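PDB 5LHA: omega transaminase from Pseudomonas sp., which probably transfers amino groups between amines and keto compounds with a pyridoxal phosphate cofactor, which is held here in its pyridoxamine form. Local coordinates for residues Ala111-Ala116 against Gly283-Ile288; Asp188-Tyr193 against Ala207-Gln212; Gln212-Ile217 against Arg251-Arg256; Ala230-Gly235 against Asp245-Leu250; Gly274-Ser279 against Asp352-Ala357. All coordinates share one frame; numbering follows the deposited sequence.

In the fold
Contacts 1 to 4 lie on or beside the mainly parallel sheet that holds strands 225-230 and 260-264. Contacts 2, 3 and 4 lie in the helical layer beside it: contacts 2 and 3 share Q212 and helix 202-220, and contacts 3 and 4 share helix 246-256. L213 CD2 of contact 3 meets L250 CD1 of contact 4 at 3.6 Å. Contact 4 reaches the cofactor, with E231 OE1 3.5 Å from PMP C2A. Contact 1 joins contact 3 by the salt bridge from R251 NH2 to D287 OD2, 2.9 Å. Contact 5 leads through S279 to contacts 1 and 4. Contacts 3 and 5 lie farthest apart, with centres about 28 Å from each other.

Contact 1: residues Ala111-Ala116 against Gly283-Ile288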
# COMPACT_ATOMS: atom_id res chain seq x y z
N ALA A 111 17.07 -7.40 32.69
CA ALA A 111 15.98 -7.19 33.63
C ALA A 111 15.76 -5.71 33.87
O ALA A 111 14.62 -5.26 34.04
CB ALA A 111 16.27 -7.91 34.94
N GLN A 112 16.84 -4.93 33.86
CA GLN A 112 16.73 -3.47 33.98
C GLN A 112 15.75 -2.90 32.97
O GLN A 112 15.11 -1.88 33.24
CB GLN A 112 18.12 -2.84 33.80
CG GLN A 112 18.13 -1.33 33.90
CD GLN A 112 19.52 -0.73 33.79
OE1 GLN A 112 19.68 0.44 33.44
NE2 GLN A 112 20.54 -1.54 34.09
N GLU A 113 15.60 -3.54 31.82
CA GLU A 113 14.64 -3.12 30.82
C GLU A 113 13.36 -3.95 30.85
O GLU A 113 12.54 -3.86 29.93
CB GLU A 113 15.27 -3.17 29.42
CG GLU A 113 16.39 -2.15 29.22
CD GLU A 113 17.64 -2.45 30.02
OE1 GLU A 113 17.93 -3.65 30.23
OE2 GLU A 113 18.31 -1.50 30.47
N ARG A 114 13.17 -4.75 31.91
CA ARG A 114 11.96 -5.56 32.12
C ARG A 114 11.64 -6.44 30.91
O ARG A 114 10.48 -6.76 30.65
CB ARG A 114 10.76 -4.67 32.49
CG ARG A 114 9.62 -5.41 33.22
CD ARG A 114 8.43 -4.51 33.60
NE ARG A 114 8.28 -3.33 32.73
CZ ARG A 114 7.77 -3.35 31.50
NH1 ARG A 114 7.35 -4.47 30.95
NH2 ARG A 114 7.69 -2.22 30.80
N MET A 115 12.67 -6.85 30.17
CA MET A 115 12.48 -7.79 29.08
C MET A 115 12.01 -9.13 29.62
O MET A 115 12.55 -9.64 30.61
CB MET A 115 13.78 -7.97 28.30
CG MET A 115 14.21 -6.77 27.47
SD MET A 115 12.98 -6.24 26.26
CE MET A 115 13.24 -4.47 26.27
N ALA A 116 11.02 -9.72 28.96
CA ALA A 116 10.38 -10.93 29.47
C ALA A 116 10.43 -12.11 28.51
O ALA A 116 10.53 -13.25 28.98
CB ALA A 116 8.91 -10.64 29.82
N GLY A 283 20.33 5.85 29.58
CA GLY A 283 19.42 5.83 30.70
C GLY A 283 17.98 5.53 30.35
O GLY A 283 17.07 5.99 31.05
N VAL A 284 17.75 4.73 29.32
CA VAL A 284 16.43 4.53 28.74
C VAL A 284 16.13 3.04 28.63
O VAL A 284 17.00 2.25 28.26
CB VAL A 284 16.32 5.22 27.36
CG1 VAL A 284 15.15 4.68 26.57
CG2 VAL A 284 16.18 6.72 27.55
N ALA A 285 14.90 2.67 29.00
CA ALA A 285 14.38 1.33 28.80
C ALA A 285 13.42 1.34 27.62
O ALA A 285 12.31 1.88 27.74
CB ALA A 285 13.67 0.83 30.05
N PRO A 286 13.79 0.79 26.47
CA PRO A 286 12.84 0.68 25.36
C PRO A 286 11.87 -0.48 25.59
O PRO A 286 12.00 -1.25 26.54
CB PRO A 286 13.75 0.41 24.15
CG PRO A 286 14.94 -0.27 24.74
CD PRO A 286 15.13 0.31 26.11
N ASP A 287 10.87 -0.57 24.72
CA ASP A 287 9.91 -1.66 24.82
C ASP A 287 10.42 -2.94 24.19
O ASP A 287 10.08 -4.04 24.65
CB ASP A 287 8.57 -1.25 24.18
CG ASP A 287 7.89 -0.10 24.90
OD1 ASP A 287 7.27 -0.34 25.96
OD2 ASP A 287 7.95 1.04 24.41
N ILE A 288 11.23 -2.84 23.12
CA ILE A 288 11.74 -3.98 22.36
C ILE A 288 13.22 -3.78 22.09
O ILE A 288 13.67 -2.66 21.82
CB ILE A 288 10.96 -4.16 21.04
CG1 ILE A 288 9.47 -4.39 21.31
CG2 ILE A 288 11.55 -5.32 20.22
CD1 ILE A 288 8.63 -4.39 20.06
O HOH W 1 17.90 1.17 30.22
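Two loops and the first residues of the strands they enter meet here, in the large mainly parallel sheet of this PLP fold type I enzyme. E113 and M115 come from one side and A285 to I288 from the other. E113 packs its CG on A285, 4.0 Å from A285 CA and 4.1 Å from A285 CB. CG stands anti to the carbonyl carbon (chi1 -67°), which sets it against A285. The carboxylate is buried and has partners on both oxygens. OE1 forms a salt bridge with R280, and OE2 takes a hydrogen from a water. A link from this water to V284 O is doubtful, because the distance is very short. M115 makes the second patch. Its methyl CE packs against backbone oxygens, 3.5 Å from P286 O and 3.6 Å from D287 O. No direct hydrogen bond joins the two segments; packing carries most of the contact. The D287 side chain points away from 111-116; it forms a salt bridge with R251 and hydrogen bonds with L261 N and N308. Strand 303-308 lies between strands 115-121 and 288-291 in the sheet, and M115 touches its L306. I288 runs beside strand 260-264, while P286 packs on S279 of helix 278-281.

Contact 2: residues Asp188-Tyr193 against Ala207-Gln212; sequences DTPWLY and AHCIRQ
D188 OD2 accepts a hydrogen bond from Q212 NE2 at 2.7 Å, nearly straight at 177°. The oxygen uses its anti lone pair, on the side away from OD1, and lies in the plane of the Q212 amide. The other half of that amide is used too. Q212 OE1 accepts from D188 N at 2.8 Å, with the donor in the carbonyl plane. One amide thus grips both the side chain and the backbone of D188, which fixes its rotation and tells its N from its O end. The Q212 chain reaches across with CG anti to the backbone N (chi1 179°) and extends beyond it, crossing D188 at about a right angle. An alanine in place of Q212 would probably leave D188 N and OD2 without these partners and let the start of the loop shift from the helix. One turn earlier on the helix, C209 SG adds an apolar touch. It lies 3.7 Å from P190 CA and 3.8 Å from P190 CB. P190 is the centre of an inverse gamma turn. T189 faces away from the helix and is hydrogen-bonded to Q234. The loop leaves strand 184-187, at the edge of the sheet, and helix 202-220 packs beside it. Y246 of helix 246-256 touches both P190 and C209, while R211 forms a salt bridge with D198 of the second subunit.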
# COMPACT_ATOMS: atom_id res chain seq x y z
N ASP A 188 13.75 13.48 11.23
CA ASP A 188 15.12 13.92 11.08
C ASP A 188 15.98 13.35 12.21
O ASP A 188 15.49 13.05 13.30
CB ASP A 188 15.22 15.45 11.06
CG ASP A 188 14.92 16.03 9.69
OD1 ASP A 188 15.69 15.75 8.74
OD2 ASP A 188 13.92 16.77 9.55
N THR A 189 17.21 13.17 11.93
CA THR A 189 18.02 12.62 13.01
C THR A 189 18.77 13.73 13.74
O THR A 189 19.16 14.72 13.11
CB THR A 189 19.01 11.58 12.48
OG1 THR A 189 19.85 11.12 13.55
CG2 THR A 189 19.88 12.17 11.38
N PRO A 190 18.96 13.63 15.06
CA PRO A 190 19.71 14.67 15.77
C PRO A 190 21.21 14.60 15.48
O PRO A 190 22.01 14.12 16.30
CB PRO A 190 19.37 14.40 17.24
CG PRO A 190 19.08 12.95 17.28
CD PRO A 190 18.40 12.63 15.98
N TRP A 191 21.58 15.08 14.29
CA TRP A 191 22.92 14.99 13.72
C TRP A 191 23.52 16.39 13.73
O TRP A 191 23.04 17.28 13.02
CB TRP A 191 22.85 14.43 12.30
CG TRP A 191 24.18 14.11 11.65
CD1 TRP A 191 25.42 14.07 12.24
CD2 TRP A 191 24.40 13.79 10.27
NE1 TRP A 191 26.38 13.73 11.32
CE2 TRP A 191 25.78 13.56 10.10
CE3 TRP A 191 23.55 13.67 9.16
CZ2 TRP A 191 26.33 13.22 8.87
CZ3 TRP A 191 24.10 13.33 7.94
CH2 TRP A 191 25.48 13.11 7.80
N LEU A 192 24.53 16.61 14.57
CA LEU A 192 25.08 17.95 14.74
C LEU A 192 25.80 18.42 13.48
O LEU A 192 25.73 19.61 13.12
CB LEU A 192 26.04 17.97 15.93
CG LEU A 192 25.47 17.89 17.34
CD1 LEU A 192 26.44 17.14 18.24
CD2 LEU A 192 25.22 19.29 17.86
N TYR A 193 26.48 17.51 12.77
CA TYR A 193 27.28 17.92 11.62
C TYR A 193 26.39 18.36 10.45
O TYR A 193 26.74 19.30 9.74
CB TYR A 193 28.23 16.79 11.22
CG TYR A 193 29.39 17.28 10.38
CD1 TYR A 193 30.31 18.19 10.89
CD2 TYR A 193 29.55 16.86 9.06
CE1 TYR A 193 31.36 18.66 10.13
CE2 TYR A 193 30.60 17.32 8.29
CZ TYR A 193 31.51 18.22 8.82
OH TYR A 193 32.55 18.69 8.05
N ALA A 207 15.80 19.51 20.98
CA ALA A 207 14.49 20.16 21.09
C ALA A 207 13.81 20.32 19.73
O ALA A 207 12.60 20.10 19.61
CB ALA A 207 14.65 21.52 21.78
N HIS A 208 14.58 20.71 18.71
CA HIS A 208 14.04 20.78 17.35
C HIS A 208 13.50 19.42 16.92
O HIS A 208 12.40 19.33 16.34
CB HIS A 208 15.13 21.25 16.38
CG HIS A 208 15.43 22.71 16.46
ND1 HIS A 208 14.46 23.68 16.33
CD2 HIS A 208 16.60 23.37 16.66
CE1 HIS A 208 15.02 24.88 16.45
NE2 HIS A 208 16.32 24.71 16.65
N CYS A 209 14.25 18.35 17.19
CA CYS A 209 13.87 17.03 16.71
C CYS A 209 12.62 16.53 17.42
O CYS A 209 11.69 16.02 16.78
CB CYS A 209 15.03 16.05 16.90
SG CYS A 209 16.48 16.39 15.86
N ILE A 210 12.57 16.70 18.75
CA ILE A 210 11.41 16.26 19.53
C ILE A 210 10.15 17.03 19.13
O ILE A 210 9.07 16.44 18.99
CB ILE A 210 11.71 16.42 21.03
CG1 ILE A 210 12.80 15.43 21.42
CG2 ILE A 210 10.47 16.17 21.86
CD1 ILE A 210 12.37 14.00 21.19
N ARG A 211 10.27 18.34 18.94
CA ARG A 211 9.12 19.11 18.48
C ARG A 211 8.62 18.61 17.13
O ARG A 211 7.41 18.49 16.91
CB ARG A 211 9.48 20.60 18.41
CG ARG A 211 8.47 21.43 17.66
CD ARG A 211 8.85 22.90 17.67
NE ARG A 211 8.30 23.61 16.52
CZ ARG A 211 8.48 24.90 16.29
NH1 ARG A 211 9.20 25.63 17.12
NH2 ARG A 211 7.93 25.46 15.21
N GLN A 212 9.55 18.29 16.21
CA GLN A 212 9.16 17.68 14.95
C GLN A 212 8.44 16.35 15.18
O GLN A 212 7.49 16.02 14.46
CB GLN A 212 10.40 17.46 14.06
CG GLN A 212 10.11 16.80 12.72
CD GLN A 212 11.38 16.46 11.94
OE1 GLN A 212 12.01 15.43 12.18
NE2 GLN A 212 11.75 17.32 11.01

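Contact 3: residues Gln212-Ile217 against Arg251-Arg256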
# COMPACT_ATOMS: atom_id res chain seq x y z
N GLN A 212 9.55 18.29 16.21
CA GLN A 212 9.16 17.68 14.95
C GLN A 212 8.44 16.35 15.18
O GLN A 212 7.49 16.02 14.46
CB GLN A 212 10.40 17.46 14.06
CG GLN A 212 10.11 16.80 12.72
CD GLN A 212 11.38 16.46 11.94
OE1 GLN A 212 12.01 15.43 12.18
NE2 GLN A 212 11.75 17.32 11.01
N LEU A 213 8.91 15.57 16.15
CA LEU A 213 8.29 14.28 16.43
C LEU A 213 6.85 14.44 16.94
O LEU A 213 5.94 13.71 16.52
CB LEU A 213 9.16 13.50 17.42
CG LEU A 213 8.59 12.23 18.06
CD1 LEU A 213 8.28 11.19 17.01
CD2 LEU A 213 9.60 11.69 19.05
N GLU A 214 6.62 15.38 17.87
CA GLU A 214 5.26 15.62 18.35
C GLU A 214 4.34 16.06 17.22
O GLU A 214 3.18 15.64 17.16
CB GLU A 214 5.24 16.67 19.45
CG GLU A 214 5.89 16.23 20.72
CD GLU A 214 6.06 17.35 21.71
OE1 GLU A 214 5.96 18.54 21.33
OE2 GLU A 214 6.30 17.04 22.89
N GLU A 215 4.84 16.93 16.34
CA GLU A 215 4.01 17.42 15.25
C GLU A 215 3.62 16.29 14.31
O GLU A 215 2.46 16.19 13.89
CB GLU A 215 4.75 18.53 14.50
CG GLU A 215 4.84 19.83 15.30
CD GLU A 215 5.90 20.77 14.78
OE1 GLU A 215 6.64 20.38 13.85
OE2 GLU A 215 6.00 21.91 15.30
N GLN A 216 4.57 15.39 14.01
CA GLN A 216 4.27 14.26 13.14
C GLN A 216 3.26 13.32 13.79
O GLN A 216 2.39 12.77 13.10
CB GLN A 216 5.56 13.50 12.80
CG GLN A 216 6.49 14.26 11.87
CD GLN A 216 5.74 14.99 10.77
OE1 GLN A 216 5.74 16.22 10.72
NE2 GLN A 216 5.10 14.24 9.88
N ILE A 217 3.38 13.10 15.10
CA ILE A 217 2.45 12.23 15.81
C ILE A 217 1.04 12.80 15.76
O ILE A 217 0.06 12.07 15.55
CB ILE A 217 2.92 12.02 17.27
CG1 ILE A 217 4.23 11.23 17.31
CG2 ILE A 217 1.83 11.33 18.10
CD1 ILE A 217 4.81 11.09 18.69
N ARG A 251 11.86 8.47 24.74
CA ARG A 251 11.07 7.64 25.65
C ARG A 251 9.85 8.38 26.18
O ARG A 251 8.75 7.81 26.25
CB ARG A 251 11.97 7.18 26.80
CG ARG A 251 11.33 6.30 27.89
CD ARG A 251 11.02 4.89 27.42
NE ARG A 251 9.71 4.76 26.79
CZ ARG A 251 9.25 3.63 26.29
NH1 ARG A 251 9.99 2.53 26.34
NH2 ARG A 251 8.05 3.58 25.74
N GLU A 252 10.03 9.64 26.57
CA GLU A 252 8.92 10.39 27.15
C GLU A 252 7.81 10.62 26.13
O GLU A 252 6.63 10.46 26.44
CB GLU A 252 9.41 11.73 27.67
CG GLU A 252 10.32 11.64 28.87
CD GLU A 252 11.06 12.94 29.11
OE1 GLU A 252 10.85 13.90 28.34
OE2 GLU A 252 11.86 13.00 30.07
N VAL A 253 8.18 11.00 24.90
CA VAL A 253 7.18 11.31 23.89
C VAL A 253 6.39 10.06 23.51
O VAL A 253 5.17 10.11 23.35
CB VAL A 253 7.85 11.96 22.66
CG1 VAL A 253 6.85 12.14 21.54
CG2 VAL A 253 8.45 13.30 23.04
N CYS A 254 7.08 8.92 23.38
CA CYS A 254 6.39 7.67 23.09
C CYS A 254 5.42 7.30 24.20
O CYS A 254 4.33 6.76 23.94
CB CYS A 254 7.41 6.54 22.88
SG CYS A 254 8.37 6.63 21.35
N ASP A 255 5.78 7.61 25.45
CA ASP A 255 4.91 7.29 26.58
C ASP A 255 3.63 8.12 26.55
O ASP A 255 2.56 7.62 26.90
CB ASP A 255 5.65 7.51 27.89
CG ASP A 255 6.65 6.42 28.20
OD1 ASP A 255 6.44 5.27 27.76
OD2 ASP A 255 7.64 6.72 28.90
N ARG A 256 3.73 9.38 26.13
CA ARG A 256 2.55 10.23 26.00
C ARG A 256 1.48 9.58 25.13
O ARG A 256 0.29 9.87 25.29
CB ARG A 256 2.94 11.59 25.41
CG ARG A 256 2.36 12.80 26.12
CD ARG A 256 3.12 14.06 25.72
NE ARG A 256 4.53 13.96 26.10
CZ ARG A 256 5.50 14.74 25.64
NH1 ARG A 256 5.22 15.70 24.77
NH2 ARG A 256 6.75 14.55 26.05
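This is helix-to-helix packing between 202-220 and 246-256, two neighbouring helices on the sheet of the cofactor-binding domain, with V253 set between L213 and I217. The axes of segments 212-217 and 251-256 run 19° apart and come within 10.9 Å. V253 points at the partner helix. Its CG1 stands anti to the backbone N and does most of the touching. It meets L213 CD2 at 3.7 Å and I217 CD1 at 3.7 Å, two residues one turn apart. The L213 and V253 side chains pass antiparallel. A charged pair lies at the border of this apolar patch. R256 NH1 donates to E214 OE2 at 2.5 Å, a salt bridge with a bent angle of 134°. The distance is unusually short, so the fine geometry is uncertain. The carboxylate and guanidinium planes are turned 74° apart. NH1 comes from the anti side of OE2 and well out of the carboxylate plane, so the pair is not a flat two-pronged one. L213 also touches L187 of strand 184-187. Strand 225-230 runs between the two helices in sequence, and near-parallel helices of this kind are typical of the alpha/beta layering in PLP fold type I enzymes.

Contact 4: residues Ala230-Gly235 against Asp245-Leu250. With PMP (4'-deoxy-4'-aminopyridoxal-5'-phosphate), chain E.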
# COMPACT_ATOMS: atom_id res chain seq x y z
N ALA A 230 14.67 3.03 16.43
CA ALA A 230 15.82 3.91 16.36
C ALA A 230 17.04 3.19 16.93
O ALA A 230 16.93 2.39 17.86
CB ALA A 230 15.57 5.22 17.12
N GLU A 231 18.20 3.50 16.34
CA GLU A 231 19.47 2.98 16.84
C GLU A 231 20.01 3.94 17.89
O GLU A 231 20.02 5.15 17.67
CB GLU A 231 20.49 2.86 15.71
CG GLU A 231 20.06 2.04 14.51
CD GLU A 231 20.83 2.45 13.26
OE1 GLU A 231 22.03 2.12 13.14
OE2 GLU A 231 20.25 3.15 12.42
N PRO A 232 20.48 3.44 19.04
CA PRO A 232 21.02 4.37 20.03
C PRO A 232 22.24 5.14 19.53
O PRO A 232 22.41 6.31 19.88
CB PRO A 232 21.35 3.46 21.22
CG PRO A 232 20.42 2.30 21.06
CD PRO A 232 20.26 2.10 19.59
N VAL A 233 23.08 4.52 18.70
CA VAL A 233 24.04 5.23 17.87
C VAL A 233 23.85 4.72 16.45
O VAL A 233 23.94 3.51 16.21
CB VAL A 233 25.50 5.02 18.33
CG1 VAL A 233 26.47 5.80 17.45
CG2 VAL A 233 25.67 5.43 19.78
N GLN A 234 23.59 5.62 15.51
CA GLN A 234 23.32 5.20 14.15
C GLN A 234 24.62 4.77 13.50
O GLN A 234 25.53 5.58 13.33
CB GLN A 234 22.66 6.32 13.35
CG GLN A 234 21.30 6.67 13.87
CD GLN A 234 20.61 7.68 13.01
OE1 GLN A 234 21.03 8.83 12.94
NE2 GLN A 234 19.55 7.27 12.33
N GLY A 235 24.70 3.50 13.12
CA GLY A 235 25.94 2.94 12.66
C GLY A 235 26.20 3.16 11.19
O GLY A 235 26.97 4.06 10.81
N ASP A 245 20.38 14.02 25.81
CA ASP A 245 18.99 14.13 26.21
C ASP A 245 18.01 13.67 25.13
O ASP A 245 16.80 13.69 25.37
CB ASP A 245 18.68 15.57 26.63
CG ASP A 245 19.14 16.58 25.61
OD1 ASP A 245 19.99 16.24 24.76
OD2 ASP A 245 18.64 17.73 25.64
N TYR A 246 18.49 13.27 23.95
CA TYR A 246 17.57 12.90 22.88
C TYR A 246 16.79 11.62 23.20
O TYR A 246 15.56 11.60 23.09
CB TYR A 246 18.32 12.75 21.55
CG TYR A 246 17.40 12.31 20.43
CD1 TYR A 246 16.44 13.18 19.91
CD2 TYR A 246 17.50 11.04 19.88
CE1 TYR A 246 15.60 12.79 18.88
CE2 TYR A 246 16.67 10.64 18.84
CZ TYR A 246 15.72 11.52 18.35
OH TYR A 246 14.89 11.13 17.32
N TRP A 247 17.49 10.54 23.53
CA TRP A 247 16.80 9.27 23.78
C TRP A 247 15.89 9.33 25.00
O TRP A 247 14.79 8.76 24.96
CB TRP A 247 17.80 8.11 23.89
CG TRP A 247 18.06 7.47 22.55
CD1 TRP A 247 18.88 7.92 21.56
CD2 TRP A 247 17.44 6.28 22.04
NE1 TRP A 247 18.83 7.08 20.47
CE2 TRP A 247 17.95 6.07 20.74
CE3 TRP A 247 16.50 5.37 22.55
CZ2 TRP A 247 17.56 4.98 19.95
CZ3 TRP A 247 16.12 4.30 21.77
CH2 TRP A 247 16.65 4.11 20.49
N PRO A 248 16.28 9.98 26.10
CA PRO A 248 15.31 10.17 27.19
C PRO A 248 14.05 10.92 26.77
O PRO A 248 12.95 10.57 27.22
CB PRO A 248 16.12 10.95 28.24
CG PRO A 248 17.52 10.49 28.02
CD PRO A 248 17.65 10.33 26.54
N ARG A 249 14.17 11.95 25.94
CA ARG A 249 12.98 12.65 25.47
C ARG A 249 12.25 11.89 24.37
O ARG A 249 11.08 12.18 24.10
CB ARG A 249 13.34 14.05 24.99
CG ARG A 249 13.90 14.95 26.08
CD ARG A 249 14.04 16.38 25.59
NE ARG A 249 12.76 16.91 25.12
CZ ARG A 249 12.55 18.18 24.80
NH1 ARG A 249 13.52 19.08 24.90
NH2 ARG A 249 11.35 18.56 24.37
N LEU A 250 12.93 10.93 23.73
CA LEU A 250 12.25 9.98 22.87
C LEU A 250 11.32 9.09 23.68
O LEU A 250 10.13 8.96 23.36
CB LEU A 250 13.29 9.13 22.13
CG LEU A 250 12.97 8.63 20.74
CD1 LEU A 250 12.58 9.80 19.85
CD2 LEU A 250 14.17 7.90 20.18
N1 PMP E . 20.17 -2.98 12.07
C2 PMP E . 21.44 -2.51 12.36
C2A PMP E . 21.64 -1.31 13.24
C3 PMP E . 22.48 -2.91 11.54
O3 PMP E . 23.67 -2.22 11.54
C4 PMP E . 22.33 -4.01 10.70
C4A PMP E . 23.49 -4.49 9.87
N4A PMP E . 24.60 -3.57 9.96
C5 PMP E . 21.09 -4.66 10.63
C6 PMP E . 20.01 -4.13 11.33
C5A PMP E . 20.95 -5.93 9.80
O4P PMP E . 21.82 -6.94 10.28
P PMP E . 22.14 -8.29 9.44
O1P PMP E . 23.25 -7.93 8.46
O2P PMP E . 22.65 -9.34 10.41
O3P PMP E . 20.94 -8.80 8.67
O HOH W 2 19.90 8.14 17.55
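W247 has a chi1 of -91°, away from the usual staggered positions, and a chi2 of 80°; these turn its indole toward the chain at A230 to P232. The six-membered edge meets the backbone there. CH2 lies 3.2 Å from A230 O, and CZ2 lies 3.4 Å from E231 O, both oxygens near the ring plane. A230 CB also packs on CZ2, at 3.5 Å. The pyrrolidine of P232 sits over one face, with CB offset toward the rim. L250 CD2 lies over the centre of the opposite face, 4.0 Å above the plane. The indole N is linked by water: NE1 donates to a water, and that water donates to E231 O. An alanine in place of W247 would probably open a gap between P232 and L250 and leave the water without its indole donor. E231 turns the other way, toward the cofactor. Its OE1 lies 3.5 Å from C2A, the methyl of PMP, and accepts from G235 N at 3.0 Å from above the carboxylate plane. OE2 is hydrogen-bonded to Y157 N. W282 stacks with W247 and is hydrogen-bonded to P232 O. The contact joins the loop after strand 225-230 to the start of helix 246-256. A loop at the C-terminal end of a parallel strand that reaches the cofactor is typical of the PLP fold type I active site.

Contact 5: residues Gly274-Ser279 against Asp352-Ala357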
# COMPACT_ATOMS: atom_id res chain seq x y z
N GLY A 274 30.12 1.58 24.84
CA GLY A 274 30.49 1.83 26.22
C GLY A 274 29.53 1.26 27.24
O GLY A 274 29.71 1.50 28.44
N CYS A 275 28.50 0.54 26.80
CA CYS A 275 27.48 0.04 27.71
C CYS A 275 26.92 -1.25 27.11
O CYS A 275 26.98 -1.46 25.89
CB CYS A 275 26.41 1.11 27.91
SG CYS A 275 25.25 0.85 29.24
N MET A 276 26.39 -2.13 27.97
CA MET A 276 25.83 -3.39 27.49
C MET A 276 24.69 -3.16 26.51
O MET A 276 24.43 -4.00 25.64
CB MET A 276 25.38 -4.25 28.66
CG MET A 276 25.14 -5.72 28.30
SD MET A 276 26.65 -6.61 27.85
CE MET A 276 27.39 -6.90 29.45
N LEU A 277 23.97 -2.05 26.65
CA LEU A 277 23.03 -1.58 25.66
C LEU A 277 23.28 -0.10 25.40
O LEU A 277 23.69 0.64 26.30
CB LEU A 277 21.58 -1.76 26.10
CG LEU A 277 21.02 -3.17 26.21
CD1 LEU A 277 19.61 -3.11 26.76
CD2 LEU A 277 21.07 -3.85 24.85
N GLY A 278 23.10 0.30 24.14
CA GLY A 278 23.11 1.72 23.82
C GLY A 278 21.97 2.47 24.49
O GLY A 278 22.15 3.61 24.93
N SER A 279 20.79 1.85 24.56
CA SER A 279 19.64 2.48 25.21
C SER A 279 19.87 2.64 26.70
O SER A 279 19.56 3.69 27.28
CB SER A 279 18.39 1.65 24.97
OG SER A 279 18.60 0.34 25.45
N ASP A 352 35.11 -7.25 30.75
CA ASP A 352 34.49 -5.93 30.67
C ASP A 352 34.72 -5.26 29.31
O ASP A 352 35.31 -4.19 29.20
CB ASP A 352 35.00 -5.03 31.79
CG ASP A 352 34.21 -3.74 31.93
OD1 ASP A 352 33.01 -3.70 31.54
OD2 ASP A 352 34.78 -2.76 32.45
N LEU A 353 34.23 -5.91 28.26
CA LEU A 353 34.41 -5.37 26.92
C LEU A 353 33.64 -4.06 26.75
O LEU A 353 34.10 -3.18 26.00
CB LEU A 353 34.00 -6.39 25.86
CG LEU A 353 34.88 -7.64 25.82
CD1 LEU A 353 34.52 -8.52 24.63
CD2 LEU A 353 36.35 -7.26 25.80
N PRO A 354 32.48 -3.86 27.40
CA PRO A 354 31.89 -2.51 27.38
C PRO A 354 32.80 -1.48 28.02
O PRO A 354 32.86 -0.34 27.55
CB PRO A 354 30.58 -2.69 28.15
CG PRO A 354 30.24 -4.11 28.00
CD PRO A 354 31.54 -4.85 27.97
N GLY A 355 33.52 -1.86 29.08
CA GLY A 355 34.45 -0.94 29.72
C GLY A 355 35.68 -0.66 28.87
O GLY A 355 36.18 0.47 28.83
N ASN A 356 36.22 -1.69 28.21
CA ASN A 356 37.36 -1.48 27.32
C ASN A 356 37.00 -0.58 26.14
O ASN A 356 37.83 0.23 25.70
CB ASN A 356 37.92 -2.81 26.81
CG ASN A 356 39.24 -2.63 26.11
OD1 ASN A 356 40.22 -2.20 26.73
ND2 ASN A 356 39.28 -2.91 24.81
N ALA A 357 35.78 -0.74 25.60
CA ALA A 357 35.33 0.08 24.48
C ALA A 357 35.23 1.55 24.86
O ALA A 357 35.64 2.43 24.10
CB ALA A 357 33.99 -0.43 23.97
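G274 opens the contact by resting on the first turn of helix 353-368. Its CA points a hydrogen at P354 O, a CA-H...O contact of 3.5 Å with 152° at the hydrogen. Its N also lies 4.4 Å from A357 CB, one turn further along the helix. The backbone of G274 has a phi of 108°. A side chain at these angles would collide with the carbonyl oxygen of the residue before, so glycine suits the position. C275 comes next and turns its side chain away from the helix. Its backbone stays close, with C275 C 4.1 Å from P354 CB. The pyrrolidine of P354 points at the loop and is the main surface that the loop covers. M276 then reaches this ring with its methyl. Its CG is anti to the backbone N (chi1 -164°), and bends at chi2 and chi3 carry CE to 4.2 Å from P354 CG. The M276 side chain also touches V348 and E349 of helix 335-350, and P354 packs on V348 as well. Beyond M276 the chain leaves P354: L277 packs on F110 and E265, and G278 and S279 are hydrogen-bonded to the E265 carboxylate. No hydrogen bond crosses between the segments. The helix start has its own polar bond, a weak one of 3.1 Å from G355 N to D352 OD1. D352 is thus the N-cap of helix 353-368, and the arrangement is an N-capped helix start with a proline in its first turn, which packs against the loop ahead of helix 278-281.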